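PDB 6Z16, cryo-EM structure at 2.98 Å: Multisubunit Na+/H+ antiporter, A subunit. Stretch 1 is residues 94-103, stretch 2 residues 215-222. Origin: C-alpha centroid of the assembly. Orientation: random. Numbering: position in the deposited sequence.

Stretch 1, residues 94-103: SLRISFDAYV
Stretch 2 215-222: GGTYNIRE

This is a small contact made almost wholly by side chains, in which a strand and its leading turn meet a loop that leads into a weakly bonded helix through two arginine–tyrosine pairs, with the aromatic partner on opposite stretches in the two cases. About 321 Å² is buried, both sides summed, and no clear hydrogen bond crosses between the stretches.

Stretch 1 begins as a loop. S94 and L95 lie near helical phi/psi (-85/-30 and -85/5), R96 takes left-handed values (64/53), and from I97 to V103 the chain is an extended strand. Alternation along the strand sets the pattern: the CA-to-CB bonds of D100 and Y102 point toward stretch 2, whereas F99, A101 and V103 are buried and out of its reach. Stretch 2 starts at G215, the first residue to leave helical phi/psi after a helix, and runs through loop to N219 (-83/143); helical values follow at I220 and R221, with a weak bond from E222 N to N219 O at 3.4 Å. The two chains advance in the same sense, D100 CA lying 8.0 Å from N219 CA and Y102 CA 8.7 Å from R221 CA, a spacing wide enough for side chains to fill.

Toward the C-terminal end of both stretches, Y102 (chi1 t, chi2 78°) offers a ring face to R221, whose chi1, chi2 and chi3 are all m, with chi4 162°. This folded arginine sets its CG 3.8 Å from the centroid of the Y102 ring, 1° off the normal, a CH-pi contact in which an aliphatic methylene of the arginine packs on the electron-rich ring face. The chain then carries the guanidinium to the phenol: Y102 OH lies 3.2 Å from R221 NE and 3.3 Å from R221 NH2. Arginine suits this place because its methylenes can cover the ring face while its guanidinium lies near the hydroxyl.

At the other end the roles reverse. R96 (chi1 t, chi2 t, chi3 p, chi4 -113°) reaches out to place NH2 3.4 Å from Y218 CE2, an oblique approach of a cation to an aromatic ring. Y218 has chi1 m and chi2 -84°, and its OH is hydrogen-bonded elsewhere in the structure. R96 NH2 also comes within 4.3 Å of G216 O, while L95 O lies 4.2 Å from Y218 CE2.

Between these pairs the packing is looser. D100 (chi1 m) brings OD2 to 4.2 Å from N219 CB, a van der Waals approach. N219 (chi1 p, chi2 1°) also braces its own loop, its OD1 accepting a hydrogen bond from T217 OG1 (chi1 p) at 3.0 Å.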

# COMPACT_ATOMS: atom_id res chain seq x y z
N SER A 94 73.51 3.06 -39.97
CA SER A 94 72.32 3.28 -40.78
C SER A 94 72.20 4.72 -41.25
O SER A 94 71.65 4.98 -42.32
CB SER A 94 71.07 2.85 -40.02
OG SER A 94 70.94 3.61 -38.83
N LEU A 95 72.70 5.68 -40.46
CA LEU A 95 72.90 7.04 -40.96
C LEU A 95 74.23 7.21 -41.67
O LEU A 95 74.57 8.35 -42.01
CB LEU A 95 72.81 8.06 -39.84
CG LEU A 95 71.43 8.31 -39.25
CD1 LEU A 95 71.53 9.30 -38.12
CD2 LEU A 95 70.50 8.82 -40.33
N ARG A 96 74.98 6.11 -41.84
CA ARG A 96 76.18 6.04 -42.66
C ARG A 96 77.28 6.96 -42.09
O ARG A 96 77.83 7.82 -42.78
CB ARG A 96 75.83 6.35 -44.12
CG ARG A 96 76.82 5.92 -45.18
CD ARG A 96 76.19 6.08 -46.55
NE ARG A 96 75.86 7.47 -46.87
CZ ARG A 96 74.61 7.93 -47.02
NH1 ARG A 96 73.59 7.11 -46.86
NH2 ARG A 96 74.40 9.20 -47.31
N ILE A 97 77.57 6.77 -40.81
CA ILE A 97 78.57 7.55 -40.09
C ILE A 97 79.55 6.59 -39.40
O ILE A 97 79.15 5.69 -38.66
CB ILE A 97 77.94 8.51 -39.07
CG1 ILE A 97 77.16 9.61 -39.80
CG2 ILE A 97 78.98 9.14 -38.17
CD1 ILE A 97 76.36 10.49 -38.88
N SER A 98 80.84 6.80 -39.66
CA SER A 98 81.87 5.99 -39.04
C SER A 98 82.98 6.91 -38.55
O SER A 98 83.04 8.08 -38.90
CB SER A 98 82.41 4.96 -40.03
OG SER A 98 81.40 4.06 -40.42
N PHE A 99 83.83 6.37 -37.70
CA PHE A 99 85.15 6.94 -37.45
C PHE A 99 86.08 6.28 -38.44
O PHE A 99 86.59 5.18 -38.20
CB PHE A 99 85.59 6.72 -36.01
CG PHE A 99 84.82 7.51 -35.02
CD1 PHE A 99 85.12 8.84 -34.80
CD2 PHE A 99 83.79 6.93 -34.30
CE1 PHE A 99 84.41 9.58 -33.88
CE2 PHE A 99 83.08 7.66 -33.38
CZ PHE A 99 83.39 8.99 -33.17
N ASP A 100 86.25 6.90 -39.59
CA ASP A 100 87.24 6.43 -40.53
C ASP A 100 88.60 7.02 -40.16
O ASP A 100 88.69 8.02 -39.45
CB ASP A 100 86.89 6.81 -41.96
CG ASP A 100 85.64 6.13 -42.45
OD1 ASP A 100 85.32 5.03 -41.97
OD2 ASP A 100 84.97 6.71 -43.34
N ALA A 101 89.65 6.37 -40.64
CA ALA A 101 91.01 6.87 -40.46
C ALA A 101 91.79 6.57 -41.72
O ALA A 101 91.76 5.44 -42.21
CB ALA A 101 91.68 6.24 -39.24
N TYR A 102 92.47 7.58 -42.24
CA TYR A 102 93.25 7.48 -43.46
C TYR A 102 94.60 8.09 -43.17
O TYR A 102 94.68 9.22 -42.68
CB TYR A 102 92.56 8.21 -44.61
CG TYR A 102 93.22 8.10 -45.95
CD1 TYR A 102 93.08 6.96 -46.72
CD2 TYR A 102 93.95 9.15 -46.47
CE1 TYR A 102 93.67 6.86 -47.97
CE2 TYR A 102 94.54 9.07 -47.71
CZ TYR A 102 94.40 7.92 -48.46
OH TYR A 102 94.98 7.83 -49.70
N VAL A 103 95.66 7.35 -43.46
CA VAL A 103 97.01 7.76 -43.12
C VAL A 103 97.83 7.80 -44.40
O VAL A 103 98.02 6.77 -45.06
CB VAL A 103 97.65 6.83 -42.08
CG1 VAL A 103 99.08 7.18 -41.88
CG2 VAL A 103 96.92 6.93 -40.76
N GLY A 215 78.59 15.90 -53.13
CA GLY A 215 78.99 14.55 -53.43
C GLY A 215 77.96 13.56 -52.96
O GLY A 215 77.02 13.90 -52.24
N GLY A 216 78.12 12.31 -53.38
CA GLY A 216 77.20 11.30 -52.91
C GLY A 216 77.47 10.82 -51.50
O GLY A 216 76.56 10.33 -50.84
N THR A 217 78.70 10.98 -51.02
CA THR A 217 79.20 10.32 -49.82
C THR A 217 79.65 11.35 -48.80
O THR A 217 79.53 12.56 -48.99
CB THR A 217 80.36 9.38 -50.17
OG1 THR A 217 81.44 10.14 -50.72
CG2 THR A 217 79.93 8.33 -51.18
N TYR A 218 80.19 10.83 -47.69
CA TYR A 218 80.73 11.64 -46.61
C TYR A 218 82.24 11.53 -46.47
O TYR A 218 82.85 12.38 -45.82
CB TYR A 218 80.14 11.24 -45.26
CG TYR A 218 78.68 11.48 -45.06
CD1 TYR A 218 78.21 12.71 -44.65
CD2 TYR A 218 77.76 10.45 -45.24
CE1 TYR A 218 76.87 12.93 -44.44
CE2 TYR A 218 76.42 10.65 -45.04
CZ TYR A 218 75.98 11.89 -44.64
OH TYR A 218 74.64 12.08 -44.44
N ASN A 219 82.85 10.48 -47.01
CA ASN A 219 84.28 10.28 -46.83
C ASN A 219 85.06 11.10 -47.84
O ASN A 219 84.65 11.25 -49.00
CB ASN A 219 84.63 8.80 -46.91
CG ASN A 219 84.03 8.11 -48.11
OD1 ASN A 219 83.35 8.73 -48.92
ND2 ASN A 219 84.27 6.82 -48.23
N ILE A 220 86.19 11.63 -47.39
CA ILE A 220 86.93 12.63 -48.15
C ILE A 220 87.59 12.01 -49.37
O ILE A 220 87.67 12.64 -50.43
CB ILE A 220 87.93 13.32 -47.22
CG1 ILE A 220 87.19 13.97 -46.06
CG2 ILE A 220 88.71 14.39 -47.94
CD1 ILE A 220 88.08 14.43 -44.95
N ARG A 221 88.03 10.76 -49.27
CA ARG A 221 88.76 10.13 -50.37
C ARG A 221 87.86 9.63 -51.49
O ARG A 221 88.39 9.19 -52.52
CB ARG A 221 89.62 8.99 -49.84
CG ARG A 221 90.66 9.46 -48.86
CD ARG A 221 91.66 10.38 -49.52
NE ARG A 221 92.46 9.65 -50.48
CZ ARG A 221 93.16 10.22 -51.45
NH1 ARG A 221 93.16 11.53 -51.59
NH2 ARG A 221 93.87 9.47 -52.28
N GLU A 222 86.54 9.66 -51.33
CA GLU A 222 85.64 9.40 -52.44
C GLU A 222 85.05 10.66 -53.04
O GLU A 222 84.51 10.60 -54.14
CB GLU A 222 84.51 8.46 -52.01
CG GLU A 222 84.96 7.04 -51.77
CD GLU A 222 85.38 6.34 -53.05
OE1 GLU A 222 84.79 6.63 -54.11
OE2 GLU A 222 86.31 5.50 -53.00